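PDB 3FIU: NH(3)-dependent NAD(+) synthetase from Francisella tularensis subsp. holarctica LVS, which belongs to the NAD synthase family of the HUP clan, has a Rossmann-like alpha/beta fold, and binds adenosine monophosphate and pyrophosphate. Local coordinates for residues Gly31-Leu36 and Thr57-Pro62; Asn18-Ser23 and Ile163-Asn168. One frame throughout, in Å; residues are numbered along the deposited sequence.

Contact 1: residues Gly31-Leu36 and Thr57-Pro62. With AMP (adenosine monophosphate), chain G.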
loop_
_atom_site.group_PDB
_atom_site.type_symbol
_atom_site.label_atom_id
_atom_site.label_comp_id
_atom_site.label_asym_id
_atom_site.label_seq_id
_atom_site.Cartn_x
_atom_site.Cartn_y
_atom_site.Cartn_z
ATOM N N GLY A 31 4.601 -12.271 -16.029
ATOM C CA GLY A 31 5.299 -13.055 -15.005
ATOM C C GLY A 31 5.271 -12.381 -13.642
ATOM O O GLY A 31 4.354 -11.578 -13.337
ATOM N N PHE A 32 6.308 -12.656 -12.860
ATOM C CA PHE A 32 6.315 -12.376 -11.443
ATOM C C PHE A 32 7.554 -11.644 -11.000
ATOM O O PHE A 32 8.628 -11.734 -11.613
ATOM C CB PHE A 32 6.268 -13.705 -10.659
ATOM C CG PHE A 32 5.099 -14.589 -11.025
ATOM C CD1 PHE A 32 5.280 -15.692 -11.869
ATOM C CD2 PHE A 32 3.819 -14.315 -10.525
ATOM C CE1 PHE A 32 4.177 -16.500 -12.221
ATOM C CE2 PHE A 32 2.721 -15.126 -10.843
ATOM C CZ PHE A 32 2.904 -16.215 -11.721
ATOM N N VAL A 33 7.401 -10.956 -9.880
ATOM C CA VAL A 33 8.547 -10.457 -9.146
ATOM C C VAL A 33 8.272 -10.714 -7.662
ATOM O O VAL A 33 7.093 -10.697 -7.208
ATOM C CB VAL A 33 8.858 -8.962 -9.486
ATOM C CG1 VAL A 33 7.719 -8.035 -9.059
ATOM C CG2 VAL A 33 10.227 -8.486 -8.864
ATOM N N ILE A 34 9.348 -10.952 -6.915
ATOM C CA ILE A 34 9.224 -11.328 -5.513
ATOM C C ILE A 34 10.441 -10.821 -4.749
ATOM O O ILE A 34 11.542 -10.839 -5.287
ATOM C CB ILE A 34 9.055 -12.846 -5.358
ATOM C CG1 ILE A 34 8.769 -13.190 -3.889
ATOM C CG2 ILE A 34 10.315 -13.592 -5.815
ATOM C CD1 ILE A 34 8.111 -14.521 -3.712
ATOM N N GLY A 35 10.224 -10.298 -3.537
ATOM C CA GLY A 35 11.343 -9.937 -2.661
ATOM C C GLY A 35 11.815 -11.163 -1.876
ATOM O O GLY A 35 11.005 -11.836 -1.208
ATOM N N LEU A 36 13.109 -11.473 -1.972
ATOM C CA LEU A 36 13.678 -12.635 -1.268
ATOM C C LEU A 36 14.496 -12.222 -0.066
ATOM O O LEU A 36 15.560 -11.605 -0.202
ATOM C CB LEU A 36 14.558 -13.484 -2.201
ATOM C CG LEU A 36 14.021 -14.548 -3.130
ATOM C CD1 LEU A 36 15.233 -15.310 -3.648
ATOM C CD2 LEU A 36 13.090 -15.518 -2.435
ATOM N N THR A 57 11.414 -12.863 -11.418
ATOM C CA THR A 57 12.627 -12.137 -10.977
ATOM C C THR A 57 12.585 -11.985 -9.481
ATOM O O THR A 57 11.514 -11.682 -8.921
ATOM C CB THR A 57 12.646 -10.731 -11.635
ATOM O OG1 THR A 57 12.743 -10.895 -13.051
ATOM C CG2 THR A 57 13.831 -9.829 -11.135
ATOM N N ALA A 58 13.755 -12.121 -8.839
ATOM C CA ALA A 58 13.872 -11.885 -7.402
ATOM C C ALA A 58 14.633 -10.607 -7.090
ATOM O O ALA A 58 15.669 -10.336 -7.690
ATOM C CB ALA A 58 14.555 -13.063 -6.712
ATOM N N LEU A 59 14.129 -9.831 -6.133
ATOM C CA LEU A 59 14.872 -8.706 -5.635
ATOM C C LEU A 59 15.376 -9.030 -4.231
ATOM O O LEU A 59 14.617 -9.453 -3.381
ATOM C CB LEU A 59 14.005 -7.432 -5.616
ATOM C CG LEU A 59 13.361 -7.016 -6.930
ATOM C CD1 LEU A 59 12.730 -5.606 -6.753
ATOM C CD2 LEU A 59 14.412 -7.035 -8.057
ATOM N N ILE A 60 16.668 -8.830 -4.012
ATOM C CA ILE A 60 17.222 -8.841 -2.663
ATOM C C ILE A 60 17.467 -7.413 -2.236
ATOM O O ILE A 60 18.180 -6.660 -2.905
ATOM C CB ILE A 60 18.503 -9.666 -2.591
ATOM C CG1 ILE A 60 18.236 -11.097 -3.060
ATOM C CG2 ILE A 60 19.153 -9.610 -1.140
ATOM C CD1 ILE A 60 19.508 -11.946 -3.131
ATOM N N LEU A 61 16.895 -7.044 -1.088
ATOM C CA LEU A 61 16.775 -5.634 -0.719
ATOM C C LEU A 61 17.232 -5.392 0.712
ATOM O O LEU A 61 16.425 -4.992 1.580
ATOM C CB LEU A 61 15.312 -5.157 -0.927
ATOM C CG LEU A 61 14.837 -5.342 -2.365
ATOM C CD1 LEU A 61 13.308 -5.123 -2.514
ATOM C CD2 LEU A 61 15.608 -4.331 -3.217
ATOM N N PRO A 62 18.531 -5.618 0.972
ATOM C CA PRO A 62 18.998 -5.460 2.350
ATOM C C PRO A 62 19.056 -4.016 2.852
ATOM O O PRO A 62 19.339 -3.081 2.093
ATOM C CB PRO A 62 20.402 -6.068 2.309
ATOM C CG PRO A 62 20.833 -5.973 0.890
ATOM C CD PRO A 62 19.614 -6.029 0.050
HETATM P P AMP G . 8.969 -11.255 7.100
HETATM O O1P AMP G . 7.724 -12.123 7.102
HETATM O O2P AMP G . 8.718 -9.881 7.745
HETATM O O3P AMP G . 10.263 -11.861 7.516
HETATM O "O5'" AMP G . 9.186 -10.794 5.554
HETATM C "C5'" AMP G . 8.034 -10.430 4.764
HETATM C "C4'" AMP G . 8.464 -10.354 3.310
HETATM O "O4'" AMP G . 9.192 -9.148 3.042
HETATM C "C3'" AMP G . 9.437 -11.454 2.905
HETATM O "O3'" AMP G . 8.701 -12.641 2.642
HETATM C "C2'" AMP G . 10.066 -10.861 1.647
HETATM O "O2'" AMP G . 9.237 -11.090 0.486
HETATM C "C1'" AMP G . 10.123 -9.367 1.978
HETATM N N9 AMP G . 11.469 -9.049 2.508
HETATM C C8 AMP G . 11.833 -8.918 3.812
HETATM N N7 AMP G . 13.158 -8.637 3.927
HETATM C C5 AMP G . 13.656 -8.620 2.667
HETATM C C6 AMP G . 14.981 -8.363 2.072
HETATM N N6 AMP G . 16.057 -8.132 2.860
HETATM N N1 AMP G . 15.040 -8.409 0.728
HETATM C C2 AMP G . 13.990 -8.667 -0.078
HETATM N N3 AMP G . 12.731 -8.894 0.389
HETATM C C4 AMP G . 12.542 -8.872 1.739
#

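Contact 2: residues Asn18-Ser23 and Ile163-Asn168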
loop_
_atom_site.group_PDB
_atom_site.type_symbol
_atom_site.label_atom_id
_atom_site.label_comp_id
_atom_site.label_asym_id
_atom_site.label_seq_id
_atom_site.Cartn_x
_atom_site.Cartn_y
_atom_site.Cartn_z
ATOM N N ASN A 18 -0.531 -24.024 -10.818
ATOM C CA ASN A 18 -1.561 -23.850 -11.849
ATOM C C ASN A 18 -2.310 -22.532 -11.645
ATOM O O ASN A 18 -2.490 -21.756 -12.592
ATOM C CB ASN A 18 -2.555 -25.013 -11.823
ATOM C CG ASN A 18 -1.957 -26.329 -12.325
ATOM O OD1 ASN A 18 -0.998 -26.341 -13.099
ATOM N ND2 ASN A 18 -2.539 -27.443 -11.888
ATOM N N TRP A 19 -2.693 -22.279 -10.390
ATOM C CA TRP A 19 -3.386 -21.046 -10.006
ATOM C C TRP A 19 -2.529 -19.795 -10.247
ATOM O O TRP A 19 -3.007 -18.802 -10.806
ATOM C CB TRP A 19 -3.855 -21.150 -8.559
ATOM C CG TRP A 19 -4.534 -19.908 -8.029
ATOM C CD1 TRP A 19 -5.828 -19.527 -8.237
ATOM C CD2 TRP A 19 -3.942 -18.893 -7.205
ATOM N NE1 TRP A 19 -6.088 -18.337 -7.585
ATOM C CE2 TRP A 19 -4.946 -17.929 -6.943
ATOM C CE3 TRP A 19 -2.666 -18.718 -6.646
ATOM C CZ2 TRP A 19 -4.709 -16.797 -6.167
ATOM C CZ3 TRP A 19 -2.422 -17.589 -5.871
ATOM C CH2 TRP A 19 -3.449 -16.648 -5.626
ATOM N N LEU A 20 -1.266 -19.834 -9.839
ATOM C CA LEU A 20 -0.370 -18.725 -10.122
ATOM C C LEU A 20 -0.287 -18.461 -11.620
ATOM O O LEU A 20 -0.410 -17.306 -12.060
ATOM C CB LEU A 20 1.028 -18.967 -9.546
ATOM C CG LEU A 20 1.198 -18.741 -8.050
ATOM C CD1 LEU A 20 2.549 -19.286 -7.611
ATOM C CD2 LEU A 20 1.014 -17.261 -7.636
ATOM N N SER A 21 -0.108 -19.528 -12.402
ATOM C CA SER A 21 -0.008 -19.400 -13.844
ATOM C C SER A 21 -1.257 -18.775 -14.461
ATOM O O SER A 21 -1.151 -17.785 -15.168
ATOM C CB SER A 21 0.306 -20.745 -14.516
ATOM O OG SER A 21 0.547 -20.492 -15.882
ATOM N N ASP A 22 -2.420 -19.343 -14.154
ATOM C CA ASP A 22 -3.698 -18.871 -14.678
ATOM C C ASP A 22 -3.967 -17.443 -14.214
ATOM O O ASP A 22 -4.374 -16.606 -15.007
ATOM C CB ASP A 22 -4.863 -19.763 -14.210
ATOM C CG ASP A 22 -4.866 -21.168 -14.846
ATOM O OD1 ASP A 22 -5.652 -22.022 -14.367
ATOM O OD2 ASP A 22 -4.113 -21.431 -15.818
ATOM N N SER A 23 -3.748 -17.179 -12.928
ATOM C CA SER A 23 -3.958 -15.851 -12.377
ATOM C C SER A 23 -3.115 -14.806 -13.101
ATOM O O SER A 23 -3.609 -13.736 -13.426
ATOM C CB SER A 23 -3.682 -15.838 -10.867
ATOM O OG SER A 23 -4.671 -16.603 -10.189
ATOM N N ILE A 163 -0.875 -10.685 -5.464
ATOM C CA ILE A 163 -1.306 -12.075 -5.382
ATOM C C ILE A 163 -0.629 -12.722 -4.181
ATOM O O ILE A 163 0.567 -12.484 -3.944
ATOM C CB ILE A 163 -1.012 -12.840 -6.714
ATOM C CG1 ILE A 163 -1.644 -14.232 -6.695
ATOM C CG2 ILE A 163 0.505 -12.903 -7.015
ATOM C CD1 ILE A 163 -1.825 -14.826 -8.129
ATOM N N LEU A 164 -1.409 -13.501 -3.432
ATOM C CA LEU A 164 -0.975 -14.100 -2.173
ATOM C C LEU A 164 -1.161 -15.625 -2.200
ATOM O O LEU A 164 -2.166 -16.153 -1.701
ATOM C CB LEU A 164 -1.729 -13.459 -0.972
ATOM C CG LEU A 164 -1.631 -11.939 -0.704
ATOM C CD1 LEU A 164 -2.431 -11.533 0.553
ATOM C CD2 LEU A 164 -0.186 -11.469 -0.549
ATOM N N PRO A 165 -0.189 -16.349 -2.774
ATOM C CA PRO A 165 -0.336 -17.816 -2.867
ATOM C C PRO A 165 -0.276 -18.576 -1.537
ATOM O O PRO A 165 -0.761 -19.703 -1.475
ATOM C CB PRO A 165 0.834 -18.241 -3.771
ATOM C CG PRO A 165 1.896 -17.179 -3.545
ATOM C CD PRO A 165 1.097 -15.867 -3.342
ATOM N N LEU A 166 0.332 -18.007 -0.490
ATOM C CA LEU A 166 0.570 -18.761 0.737
ATOM C C LEU A 166 -0.438 -18.458 1.842
ATOM O O LEU A 166 -0.356 -19.022 2.937
ATOM C CB LEU A 166 2.006 -18.535 1.285
ATOM C CG LEU A 166 3.152 -18.740 0.274
ATOM C CD1 LEU A 166 4.476 -18.527 0.984
ATOM C CD2 LEU A 166 3.121 -20.104 -0.361
ATOM N N VAL A 167 -1.382 -17.567 1.567
ATOM C CA VAL A 167 -2.137 -16.934 2.658
ATOM C C VAL A 167 -3.119 -17.906 3.363
ATOM O O VAL A 167 -3.537 -17.644 4.476
ATOM C CB VAL A 167 -2.823 -15.623 2.149
ATOM C CG1 VAL A 167 -4.065 -15.950 1.297
ATOM C CG2 VAL A 167 -3.120 -14.630 3.311
ATOM N N ASN A 168 -3.467 -19.018 2.727
ATOM C CA ASN A 168 -4.269 -20.066 3.386
ATOM C C ASN A 168 -3.430 -21.118 4.132
ATOM O O ASN A 168 -3.987 -21.991 4.792
ATOM C CB ASN A 168 -5.201 -20.769 2.397
ATOM C CG ASN A 168 -6.213 -19.845 1.792
ATOM O OD1 ASN A 168 -6.561 -18.822 2.367
ATOM N ND2 ASN A 168 -6.679 -20.197 0.613
#

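Contact 1: residues Gly31-Leu36 and Thr57-Pro62
Two N-H donors grip F32 O: the backbone of T57 and the guanidinium of R137. T57 N lies 3.0 Å from F32 O but 35° out of the carbonyl plane. R137 NH1 also bonds T57 OG1, which Y131 OH reaches as well, so the polar end of T57 is satisfied where the ladder begins. From there the bonding alternates as in parallel strands. I34 N meets T57 O at 3.0 Å, nearly along the C=O axis, and I34 O receives L59 N at 2.9 Å, so I34 straddles A58. L36 N then bonds L59 O at 2.9 Å with an N-H...O angle of 165°, in the carbonyl plane. Side chains follow the same alternation. On one face V33 CG2, anti to the backbone N, meets L59 CG at 4.0 Å, the two side chains crossing obliquely; on the I34 face, A58 CB packs against L36 CD1 at 3.9 Å. Both strand ends run into the AMP pocket: AMP O2' donates to G35 O at 2.6 Å, and L61 N donates to adenine N1 of AMP at 2.9 Å. G35 has no side chain, and adenine N3 sits close over its CA. R124 NE bonds L61 O. These strands are the two ends of a beta-alpha-beta unit, their directions 21° apart. Its connecting helix 40-51 packs on F32, I34 and L36, helix 68-81 packs on L36 and I60, and strands 137-139 and 84-87 flank the pair.

Contact 2: residues Asn18-Ser23 and Ile163-Asn168
Helix 9-25 meets an irregular segment, whose residues L164-V167 form a type I beta turn, through a CH-pi contact and apolar packing; no hydrogen bond joins 18-23 to 163-168. I163 has the largest share, reaching W19, L20 and S23 alike. Its CB points toward the helix, and CG1, anti to the backbone N (chi1 -172°), carries the chain on so that I163 and W19 approach tip to tip. I163 CD1 lies over the six-membered ring of W19, 3.9 Å from its centroid and 28° off the normal, which places it on the face. I163 CD1 also touches L20 CD2 at 3.8 Å and S23 CB at 3.5 Å, the latter tighter than usual, so one carbon is held among three helix residues. Beside it, P165 CB packs against W19 CZ3 at 3.9 Å and L20 CD2 at 4.0 Å. From within the turn, L166 rests on V44, A45 and L48 of helix 40-51. The second subunit adds its T246 against W19 and its L245 against I163, putting the contact at the dimer interface. The helix holds S23 in place through W19 O, which accepts both S23 N and S23 OG, the hydroxyl at 2.8 Å and 40° out of the carbonyl plane.

Overall arrangement
Contact 1 and contact 2 have centres 16 Å apart and join directly where F32 CZ packs 3.5 Å from L20 O. The chain connects them too, since helix 9-25 leads into strand 31-35. Helix 40-51 is their common neighbour: I34 of contact 1 and L166 of contact 2 both touch A45. A further tie is the backbone bond of I163 to G141, just beyond the strand that flanks 31-35. Their relation to the ligands differs. Contact 1 bonds AMP itself, and the nearest atoms of the L36 side chain and pyrophosphate are about 7 Å apart, whereas the nearest approach of the L164 side chain to AMP is about 9 Å, so contact 2 packs outside the pocket.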